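Disulfide isomerase DsbG N-terminal domain-containing protein (Helicobacter pylori, PDB 3TDG) is a DsbG-like oxidoreductase with a thioredoxin fold, probably acting as a periplasmic disulfide reductase or isomerase on folding proteins. Local coordinates at residues Val47-Ile52 with Lys62-Glu67; Lys53-Ser58 with Ser98-Leu103; Pro140-Ala145 with His172-Thr177; Glu199-Ala204 with Glu212-Ile217. All coordinates share one frame; numbering follows the deposited sequence.

Contact 1: residues Val47-Ile52 with Lys62-Glu67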
# COMPACT_ATOMS: atom_id res chain seq x y z
N VAL A 47 -13.27 12.16 21.55
CA VAL A 47 -12.77 10.79 21.79
C VAL A 47 -13.29 10.26 23.12
O VAL A 47 -13.59 11.03 24.03
CB VAL A 47 -11.20 10.71 21.78
CG1 VAL A 47 -10.63 11.20 20.46
CG2 VAL A 47 -10.59 11.48 22.95
N ARG A 48 -13.39 8.95 23.23
CA ARG A 48 -13.75 8.32 24.49
C ARG A 48 -12.50 7.68 25.09
O ARG A 48 -11.80 6.95 24.39
CB ARG A 48 -14.83 7.26 24.24
CG ARG A 48 -15.48 6.72 25.51
CD ARG A 48 -16.79 5.98 25.19
NE ARG A 48 -16.56 4.87 24.27
CZ ARG A 48 -16.24 3.62 24.64
NH1 ARG A 48 -16.11 3.31 25.93
NH2 ARG A 48 -16.05 2.69 23.71
N ILE A 49 -12.22 7.94 26.36
CA ILE A 49 -11.04 7.39 27.02
C ILE A 49 -11.32 5.96 27.50
O ILE A 49 -12.31 5.73 28.20
CB ILE A 49 -10.59 8.26 28.22
CG1 ILE A 49 -10.14 9.64 27.75
CG2 ILE A 49 -9.46 7.57 29.02
CD1 ILE A 49 -9.99 10.66 28.87
N LEU A 50 -10.47 5.00 27.11
CA LEU A 50 -10.68 3.59 27.47
C LEU A 50 -9.74 3.06 28.56
O LEU A 50 -10.12 2.20 29.34
CB LEU A 50 -10.55 2.69 26.24
CG LEU A 50 -11.36 3.03 24.99
CD1 LEU A 50 -10.74 2.32 23.79
CD2 LEU A 50 -12.82 2.66 25.15
N GLU A 51 -8.51 3.57 28.60
CA GLU A 51 -7.47 2.98 29.44
C GLU A 51 -6.41 4.03 29.79
O GLU A 51 -5.98 4.81 28.92
CB GLU A 51 -6.84 1.81 28.67
CG GLU A 51 -5.97 0.88 29.48
CD GLU A 51 -5.16 -0.09 28.60
OE1 GLU A 51 -5.63 -0.47 27.50
OE2 GLU A 51 -4.04 -0.46 29.01
N ILE A 52 -6.02 4.08 31.06
CA ILE A 52 -4.90 4.93 31.49
C ILE A 52 -3.89 4.10 32.29
O ILE A 52 -4.27 3.40 33.22
CB ILE A 52 -5.37 6.14 32.35
CG1 ILE A 52 -6.38 7.01 31.58
CG2 ILE A 52 -4.17 6.99 32.80
CD1 ILE A 52 -7.26 7.90 32.49
N LYS A 62 1.68 9.79 30.92
CA LYS A 62 0.88 8.57 31.07
C LYS A 62 0.52 7.95 29.71
O LYS A 62 0.49 8.63 28.70
CB LYS A 62 -0.42 8.86 31.85
CG LYS A 62 -0.23 9.68 33.14
CD LYS A 62 -1.44 9.52 34.06
CE LYS A 62 -1.30 8.28 34.93
NZ LYS A 62 -0.29 8.48 36.01
N MET A 63 0.25 6.64 29.72
CA MET A 63 -0.21 5.93 28.54
C MET A 63 -1.73 5.93 28.54
O MET A 63 -2.36 5.50 29.51
CB MET A 63 0.33 4.50 28.56
CG MET A 63 0.41 3.84 27.19
SD MET A 63 -1.15 3.12 26.68
CE MET A 63 -1.30 1.75 27.83
N VAL A 64 -2.32 6.46 27.46
CA VAL A 64 -3.77 6.53 27.30
C VAL A 64 -4.20 5.91 25.97
O VAL A 64 -3.61 6.20 24.92
CB VAL A 64 -4.27 8.01 27.37
CG1 VAL A 64 -5.79 8.08 27.30
CG2 VAL A 64 -3.78 8.70 28.65
N VAL A 65 -5.21 5.05 26.03
CA VAL A 65 -5.87 4.55 24.82
C VAL A 65 -7.25 5.20 24.73
O VAL A 65 -7.98 5.29 25.73
CB VAL A 65 -5.95 3.01 24.80
CG1 VAL A 65 -6.65 2.50 23.51
CG2 VAL A 65 -4.55 2.43 24.89
N ILE A 66 -7.59 5.67 23.52
CA ILE A 66 -8.85 6.34 23.25
C ILE A 66 -9.56 5.63 22.11
O ILE A 66 -8.94 4.88 21.38
CB ILE A 66 -8.66 7.87 22.93
CG1 ILE A 66 -7.84 8.11 21.66
CG2 ILE A 66 -8.10 8.65 24.14
CD1 ILE A 66 -8.66 7.98 20.33
N GLU A 67 -10.87 5.86 21.99
CA GLU A 67 -11.65 5.37 20.87
C GLU A 67 -12.02 6.53 19.97
O GLU A 67 -12.57 7.52 20.44
CB GLU A 67 -12.93 4.72 21.37
CG GLU A 67 -13.77 4.10 20.27
CD GLU A 67 -15.18 3.79 20.74
OE1 GLU A 67 -15.89 4.73 21.17
OE2 GLU A 67 -15.56 2.60 20.68

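Contact 2: residues Lys53-Ser58 with Ser98-Leu103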
# COMPACT_ATOMS: atom_id res chain seq x y z
N LYS A 53 -2.62 4.17 31.91
CA LYS A 53 -1.55 3.41 32.58
C LYS A 53 -0.32 4.29 32.81
O LYS A 53 0.03 5.09 31.94
CB LYS A 53 -1.15 2.18 31.77
CG LYS A 53 -2.19 1.07 31.73
CD LYS A 53 -2.53 0.58 33.13
CE LYS A 53 -3.77 -0.28 33.11
NZ LYS A 53 -3.64 -1.30 32.03
N PRO A 54 0.39 4.12 33.89
CA PRO A 54 1.58 4.93 34.16
C PRO A 54 2.81 4.43 33.44
O PRO A 54 2.84 3.30 33.08
CB PRO A 54 1.76 4.76 35.65
CG PRO A 54 1.19 3.46 35.95
CD PRO A 54 0.07 3.25 35.02
N LEU A 55 3.80 5.28 33.25
CA LEU A 55 5.08 4.85 32.72
C LEU A 55 6.18 4.94 33.76
O LEU A 55 6.33 5.94 34.41
CB LEU A 55 5.48 5.69 31.53
CG LEU A 55 4.59 5.81 30.31
CD1 LEU A 55 5.24 6.77 29.38
CD2 LEU A 55 4.43 4.50 29.67
N LYS A 56 6.95 3.88 33.90
CA LYS A 56 8.03 3.85 34.85
C LYS A 56 8.99 4.93 34.48
O LYS A 56 9.71 5.47 35.29
CB LYS A 56 8.78 2.54 34.74
CG LYS A 56 7.95 1.31 34.81
CD LYS A 56 7.71 0.89 36.23
CE LYS A 56 7.41 -0.58 36.34
NZ LYS A 56 6.58 -0.87 37.52
N SER A 57 8.97 5.26 33.21
CA SER A 57 10.02 6.00 32.60
C SER A 57 9.83 7.52 32.69
O SER A 57 10.75 8.28 32.48
CB SER A 57 10.11 5.51 31.17
OG SER A 57 11.06 6.22 30.49
N SER A 58 8.64 7.95 33.05
CA SER A 58 8.39 9.36 33.25
C SER A 58 7.38 9.61 34.32
O SER A 58 6.48 8.85 34.52
CB SER A 58 7.89 9.99 31.98
OG SER A 58 7.37 11.26 32.28
N SER A 98 12.55 -1.57 30.59
CA SER A 98 11.99 -2.69 29.83
C SER A 98 10.47 -2.91 30.04
O SER A 98 9.78 -3.39 29.12
CB SER A 98 12.75 -3.98 30.15
OG SER A 98 12.41 -4.99 29.21
N ASP A 99 9.95 -2.56 31.21
CA ASP A 99 8.52 -2.67 31.50
C ASP A 99 7.68 -1.73 30.60
O ASP A 99 6.59 -2.10 30.17
CB ASP A 99 8.22 -2.36 32.97
CG ASP A 99 8.73 -3.44 33.93
OD1 ASP A 99 9.24 -3.07 35.01
OD2 ASP A 99 8.61 -4.66 33.63
N ASP A 100 8.20 -0.54 30.34
CA ASP A 100 7.50 0.43 29.48
C ASP A 100 7.47 -0.03 28.03
O ASP A 100 6.42 0.04 27.38
CB ASP A 100 8.12 1.82 29.59
CG ASP A 100 7.81 2.51 30.93
OD1 ASP A 100 6.97 2.02 31.72
OD2 ASP A 100 8.41 3.58 31.17
N VAL A 101 8.63 -0.49 27.53
CA VAL A 101 8.77 -1.09 26.19
C VAL A 101 7.76 -2.22 26.02
O VAL A 101 7.10 -2.34 24.96
CB VAL A 101 10.23 -1.63 25.94
CG1 VAL A 101 10.32 -2.39 24.60
CG2 VAL A 101 11.24 -0.50 25.99
N GLN A 102 7.63 -3.02 27.07
CA GLN A 102 6.70 -4.14 27.09
C GLN A 102 5.24 -3.67 27.11
O GLN A 102 4.42 -4.17 26.33
CB GLN A 102 6.97 -5.05 28.30
CG GLN A 102 5.73 -5.81 28.75
CD GLN A 102 6.04 -7.02 29.59
OE1 GLN A 102 6.61 -6.92 30.69
NE2 GLN A 102 5.64 -8.19 29.08
N LEU A 103 4.92 -2.74 28.02
CA LEU A 103 3.58 -2.16 28.10
C LEU A 103 3.12 -1.64 26.73
O LEU A 103 2.02 -1.98 26.27
CB LEU A 103 3.52 -1.03 29.11
CG LEU A 103 2.18 -0.26 29.16
CD1 LEU A 103 1.03 -1.15 29.61
CD2 LEU A 103 2.31 0.95 30.08

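Contact 3: residues Pro140-Ala145 with His172-Thr177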
# COMPACT_ATOMS: atom_id res chain seq x y z
N PRO A 140 -38.63 -12.59 7.50
CA PRO A 140 -38.79 -12.17 8.89
C PRO A 140 -38.88 -13.36 9.85
O PRO A 140 -39.47 -14.39 9.49
CB PRO A 140 -40.12 -11.38 8.88
CG PRO A 140 -40.84 -11.84 7.65
CD PRO A 140 -39.76 -12.15 6.65
N SER A 141 -38.30 -13.24 11.04
CA SER A 141 -38.35 -14.33 12.02
C SER A 141 -39.76 -14.80 12.29
O SER A 141 -40.70 -14.00 12.25
CB SER A 141 -37.69 -13.95 13.35
OG SER A 141 -37.97 -12.62 13.68
N THR A 142 -39.91 -16.10 12.54
CA THR A 142 -41.20 -16.67 12.93
C THR A 142 -41.65 -16.11 14.28
O THR A 142 -42.85 -16.11 14.60
CB THR A 142 -41.15 -18.22 12.98
OG1 THR A 142 -40.04 -18.65 13.78
CG2 THR A 142 -41.02 -18.80 11.58
N ASN A 143 -40.68 -15.59 15.05
CA ASN A 143 -40.95 -14.93 16.33
C ASN A 143 -40.76 -13.42 16.21
O ASN A 143 -39.65 -12.94 15.98
CB ASN A 143 -40.03 -15.51 17.42
CG ASN A 143 -40.74 -15.67 18.77
OD1 ASN A 143 -41.91 -16.04 18.83
ND2 ASN A 143 -40.02 -15.40 19.85
N ALA A 144 -41.86 -12.68 16.36
CA ALA A 144 -41.90 -11.22 16.15
C ALA A 144 -40.93 -10.42 17.03
O ALA A 144 -40.50 -9.32 16.67
CB ALA A 144 -43.33 -10.69 16.32
N ALA A 145 -40.61 -11.00 18.18
CA ALA A 145 -39.65 -10.42 19.13
C ALA A 145 -38.26 -10.25 18.51
O ALA A 145 -37.52 -9.31 18.85
CB ALA A 145 -39.60 -11.29 20.37
N HIS A 172 -33.15 -21.01 11.98
CA HIS A 172 -32.57 -19.66 12.05
C HIS A 172 -33.64 -18.59 12.23
O HIS A 172 -33.39 -17.55 12.83
CB HIS A 172 -31.78 -19.32 10.78
CG HIS A 172 -30.43 -19.96 10.70
ND1 HIS A 172 -29.38 -19.60 11.52
CD2 HIS A 172 -29.93 -20.90 9.86
CE1 HIS A 172 -28.31 -20.30 11.21
NE2 HIS A 172 -28.62 -21.10 10.20
N LEU A 173 -34.83 -18.84 11.67
CA LEU A 173 -35.92 -17.86 11.67
C LEU A 173 -36.47 -17.66 13.07
O LEU A 173 -36.73 -16.53 13.48
CB LEU A 173 -37.01 -18.22 10.66
CG LEU A 173 -36.56 -17.99 9.21
CD1 LEU A 173 -37.57 -18.50 8.17
CD2 LEU A 173 -36.19 -16.53 8.95
N LYS A 174 -36.60 -18.75 13.82
CA LYS A 174 -36.93 -18.67 15.25
C LYS A 174 -36.10 -17.62 15.99
O LYS A 174 -36.62 -16.94 16.86
CB LYS A 174 -36.82 -20.05 15.91
CG LYS A 174 -37.96 -20.98 15.52
CD LYS A 174 -37.59 -22.45 15.64
CE LYS A 174 -38.80 -23.32 15.32
NZ LYS A 174 -38.49 -24.78 15.34
N GLU A 175 -34.84 -17.45 15.59
CA GLU A 175 -33.92 -16.53 16.29
C GLU A 175 -33.55 -15.23 15.56
O GLU A 175 -33.11 -14.27 16.21
CB GLU A 175 -32.62 -17.26 16.67
CG GLU A 175 -32.81 -18.66 17.25
CD GLU A 175 -33.41 -18.68 18.65
OE1 GLU A 175 -33.75 -19.80 19.11
OE2 GLU A 175 -33.54 -17.62 19.31
N ASN A 176 -33.69 -15.20 14.23
CA ASN A 176 -33.31 -14.02 13.44
C ASN A 176 -34.23 -13.73 12.26
O ASN A 176 -34.98 -14.59 11.83
CB ASN A 176 -31.90 -14.18 12.85
CG ASN A 176 -30.82 -14.22 13.90
OD1 ASN A 176 -30.16 -13.21 14.17
ND2 ASN A 176 -30.59 -15.39 14.46
N THR A 177 -34.14 -12.52 11.74
CA THR A 177 -34.59 -12.26 10.38
C THR A 177 -33.39 -12.53 9.49
O THR A 177 -32.31 -11.98 9.71
CB THR A 177 -35.14 -10.83 10.19
OG1 THR A 177 -36.47 -10.79 10.70
CG2 THR A 177 -35.18 -10.44 8.71

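Contact 4: residues Glu199-Ala204 with Glu212-Ile217. With FMT (formic acid), chain C.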
# COMPACT_ATOMS: atom_id res chain seq x y z
N GLU A 199 -35.67 -14.01 -10.46
CA GLU A 199 -36.90 -13.89 -11.26
C GLU A 199 -38.10 -14.40 -10.48
O GLU A 199 -39.12 -13.75 -10.41
CB GLU A 199 -36.75 -14.64 -12.58
CG GLU A 199 -38.00 -14.65 -13.48
CD GLU A 199 -37.69 -15.29 -14.83
OE1 GLU A 199 -37.43 -16.51 -14.87
OE2 GLU A 199 -37.66 -14.57 -15.85
N GLU A 200 -37.94 -15.56 -9.86
CA GLU A 200 -39.03 -16.18 -9.14
C GLU A 200 -39.41 -15.40 -7.87
O GLU A 200 -40.59 -15.32 -7.52
CB GLU A 200 -38.69 -17.65 -8.86
CG GLU A 200 -39.74 -18.42 -8.12
CD GLU A 200 -40.42 -19.51 -8.97
OE1 GLU A 200 -39.74 -20.51 -9.31
OE2 GLU A 200 -41.63 -19.34 -9.28
N MET A 201 -38.42 -14.80 -7.18
CA MET A 201 -38.70 -13.96 -6.01
C MET A 201 -39.45 -12.66 -6.36
O MET A 201 -40.32 -12.25 -5.61
CB MET A 201 -37.41 -13.60 -5.23
CG MET A 201 -36.88 -14.75 -4.35
SD MET A 201 -38.11 -15.42 -3.18
CE MET A 201 -37.40 -17.05 -2.95
N ALA A 202 -39.09 -12.04 -7.48
CA ALA A 202 -39.83 -10.88 -8.01
C ALA A 202 -41.32 -11.19 -8.20
O ALA A 202 -42.18 -10.45 -7.71
CB ALA A 202 -39.19 -10.37 -9.33
N LYS A 203 -41.62 -12.31 -8.86
CA LYS A 203 -43.03 -12.78 -9.05
C LYS A 203 -43.69 -13.07 -7.72
O LYS A 203 -44.82 -12.66 -7.49
CB LYS A 203 -43.10 -14.01 -9.97
CG LYS A 203 -42.63 -13.70 -11.39
CD LYS A 203 -42.65 -14.94 -12.29
CE LYS A 203 -42.15 -14.56 -13.69
NZ LYS A 203 -41.67 -15.74 -14.47
N ALA A 204 -42.98 -13.77 -6.83
CA ALA A 204 -43.50 -14.08 -5.50
C ALA A 204 -43.85 -12.85 -4.69
O ALA A 204 -44.91 -12.80 -4.05
CB ALA A 204 -42.53 -14.98 -4.73
N GLU A 212 -43.11 -19.14 3.81
CA GLU A 212 -43.11 -20.55 3.41
C GLU A 212 -43.02 -20.75 1.90
O GLU A 212 -42.28 -21.63 1.44
CB GLU A 212 -44.37 -21.28 3.95
CG GLU A 212 -44.23 -21.84 5.38
CD GLU A 212 -43.07 -22.83 5.55
OE1 GLU A 212 -42.33 -22.72 6.55
OE2 GLU A 212 -42.88 -23.69 4.66
N ASP A 213 -43.76 -19.94 1.14
CA ASP A 213 -43.72 -19.97 -0.31
C ASP A 213 -42.32 -19.65 -0.82
O ASP A 213 -41.85 -20.26 -1.78
CB ASP A 213 -44.69 -18.94 -0.91
CG ASP A 213 -46.16 -19.27 -0.67
OD1 ASP A 213 -46.97 -18.32 -0.70
OD2 ASP A 213 -46.51 -20.46 -0.47
N LYS A 214 -41.67 -18.67 -0.20
CA LYS A 214 -40.34 -18.25 -0.63
C LYS A 214 -39.32 -19.34 -0.33
O LYS A 214 -38.50 -19.66 -1.19
CB LYS A 214 -39.94 -16.91 -0.02
CG LYS A 214 -40.76 -15.77 -0.57
CD LYS A 214 -40.59 -14.49 0.21
CE LYS A 214 -41.49 -13.41 -0.39
NZ LYS A 214 -41.40 -12.17 0.40
N ILE A 215 -39.40 -19.94 0.86
CA ILE A 215 -38.53 -21.07 1.21
C ILE A 215 -38.72 -22.23 0.25
O ILE A 215 -37.73 -22.80 -0.21
CB ILE A 215 -38.71 -21.50 2.68
CG1 ILE A 215 -38.37 -20.33 3.59
CG2 ILE A 215 -37.83 -22.72 3.02
CD1 ILE A 215 -38.66 -20.58 5.04
N SER A 216 -39.97 -22.55 -0.10
CA SER A 216 -40.24 -23.61 -1.07
C SER A 216 -39.62 -23.32 -2.42
O SER A 216 -39.12 -24.23 -3.07
CB SER A 216 -41.75 -23.86 -1.25
OG SER A 216 -42.28 -24.37 -0.06
N ILE A 217 -39.65 -22.06 -2.85
CA ILE A 217 -38.97 -21.68 -4.08
C ILE A 217 -37.48 -22.01 -3.97
O ILE A 217 -36.91 -22.59 -4.87
CB ILE A 217 -39.20 -20.17 -4.42
CG1 ILE A 217 -40.62 -19.97 -4.94
CG2 ILE A 217 -38.16 -19.66 -5.43
CD1 ILE A 217 -41.14 -18.53 -4.80
C FMT C . -38.24 -10.95 0.38
O1 FMT C . -39.19 -10.99 -0.41
O2 FMT C . -37.11 -10.52 0.11

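Contact 1: residues Val47-Ile52 with Lys62-Glu67
The guanidinium of R48 meets the carboxylate of E67 at its edge, with E67 OE2 lying in the guanidinium plane; the two flat groups are turned 75° against each other. R48 NE donates to E67 OE1 at 3.2 Å, reaching that oxygen from above the carboxylate plane, while R48 NH2 makes the salt bridge to E67 OE2 at 3.1 Å, a weak hydrogen bond. A turn at chi3 (59°) swings NE out of the otherwise extended R48 chain toward its partner. Below this bridge the backbones of R48 and E67 form a hydrogen-bonded antiparallel pair, E67 N to R48 O being 2.8 Å. Farther along, L50 and E51 both face V65 in a classic beta bulge: L50 N donates to V65 O at 2.9 Å, E51 N reaches the same oxygen only weakly, and V65 N returns a bond to E51 O. V47 CG1 touches I66 CD1 at 3.8 Å; I66 shares its face with I49 and V64, and helix 33-43 packs on V47 and I49. On the other face V65 and M63 meet helix 98-129, and a salt bridge from E51 OE1 to K110 links the sheet to that helix. At the margin, the R48-E67 bridge, with its steeply turned planes and partly weak bonds, probably supplements a register set by the backbone.

Contact 2: residues Lys53-Ser58 with Ser98-Leu103
D100 and the turn that starts at L55 form the tight part of this contact. The carboxylate of D100 points at the backbone of the turn, and OD1 takes the N-H of K56 at 2.9 Å through its syn lone pair, with an N-H...O angle of 153°. With CG anti to the carbonyl carbon (chi1 -73°), the D100 carboxylate projects from the first turn of helix 98-129 toward the loop. The same OD1 lies 3.3 Å from K56 CG, so aliphatic carbon lies against this oxygen of the buried acid. A second bond, from S57 N to OD2, is weak and doubtful in the model. One helical turn on, L103 adds an apolar patch: its CD2 approaches K53 CB at 4.0 Å and L55 CD2 at 4.2 Å.

The outer side is looser. K56 CE passes 3.4 Å from D99 OD1, yet its NZ stays 4.3 Å from that oxygen, beyond a salt bridge; the opposite charges may still attract over this distance. Both side chains are exposed, unlike D100.

The contact fastens the end of strand 48-54 and the following turn to the start of the long helix 98-129. Strand 93-95 flanks D100 through F93 and S95, and S95 also holds the hydroxyl of S57. M63 of strand 62-67 lies against both K53 and L103, while L85 of the second subunit packs on S57 and S58.

Contact 3: residues Pro140-Ala145 with His172-Thr177
L173 opens the meeting of helix 169-175 with the loop 140-145: its CD2 comes within 4.0 Å of P140 O, and its CB lies 4.2 Å from T142 CG2, the L173 and T142 side chains crossing at about a right angle. The L173 carbonyl receives a weak bond from T142 N, with an N-H...O angle of 131°; its position is not firmly fixed by the model. V211 and I215 of helix 211-222 also pack on L173, which therefore lies between the loop and that helix.

K174 follows with its aliphatic base. T142 OG1 sits 3.4 Å from K174 CA and 3.6 Å from K174 CG, a contact of hydroxyl with carbon. K174 O lies 3.7 Å from N143 CB and accepts a hydrogen bond from N146 ND2.

Next along the chain, E175 N and N176 N both donate to H172 O. At T177 strand 177-182 begins, and here S141 N donates to T177 OG1 at 3.1 Å, with an N-H...O angle of 150°. T177 carries OG1 anti to its carbonyl carbon (chi1 -79°), and P140 CA also approaches this hydroxyl. Within the loop, S141 OG bonds to N143 O at 2.9 Å from above the carbonyl plane.

Since T177 OG1 is also hydrogen-bonded to K147 O, one threonine hydroxyl joins two points of the loop between strands 137-139 and 150-155. The chemistry thus ties that loop to the start of strand 177-182 in the thioredoxin-fold domain, supplemented by the leucine packing beside it.

Contact 4: residues Glu199-Ala204 with Glu212-Ile217
M201 reaches across from helix 188-206 to K214 and I217 of helix 211-222, and its chain can be followed outward. From CB, chi1 of -77° sets CG anti to the carbonyl carbon, and a further bend at chi2 (-54°) carries SD toward the second helix. There SD lies 3.7 Å from K214 CG and slightly farther from K214 CB, against the aliphatic root of the lysine. CE at the tip lies 3.3 Å from K214 O and 3.7 Å from I217 CG2, with M201 and I217 sliding past each other in opposite directions. I137 of strand 137-139 and L218 also pack on M201.

I217 lies against E200, M201 and A204. Its CG2 touches E200 CG at 3.4 Å, and its CD1 reaches A204 CB at 3.8 Å, so the isoleucine spans one turn of helix 188-206. The methylene part of E200 thus serves as an apolar surface, while its OE1 turns to a salt bridge with K220. The axes of segments 199-204 and 212-217 run nearly antiparallel (163°), 10.6 Å apart at closest.

K214 extends beyond the methionine until NZ donates to O1 of a formic acid molecule at 2.6 Å. This formic acid is also hydrogen-bonded to E138 N and R205 NH2.

The contact between these two helices is largely apolar, with the methionine methyl also set against a backbone carbonyl. K214 NZ and R205 NH2 share the formic acid, a polar link between the helices that rests on a molecule probably from the crystallisation liquor.

The four contacts divide between the two ends of an elongated chain. Contacts 1 and 2 share strand 48-54 and lie 15 Å apart between centres; they touch where M63 N probably donates to K53 O at 2.7 Å. Contacts 3 and 4 belong to the thioredoxin-fold domain, with centres 18 Å apart, and meet through L173 CD1 and I215 CD1 at 3.9 Å. Long helix 98-129 starts in contact 2 and runs toward that domain; contact 2 and contact 4 are about 62 Å apart between centres. The probable redox motif, C159 and C162 at a helix start, falls between the two segments of contact 3 in sequence.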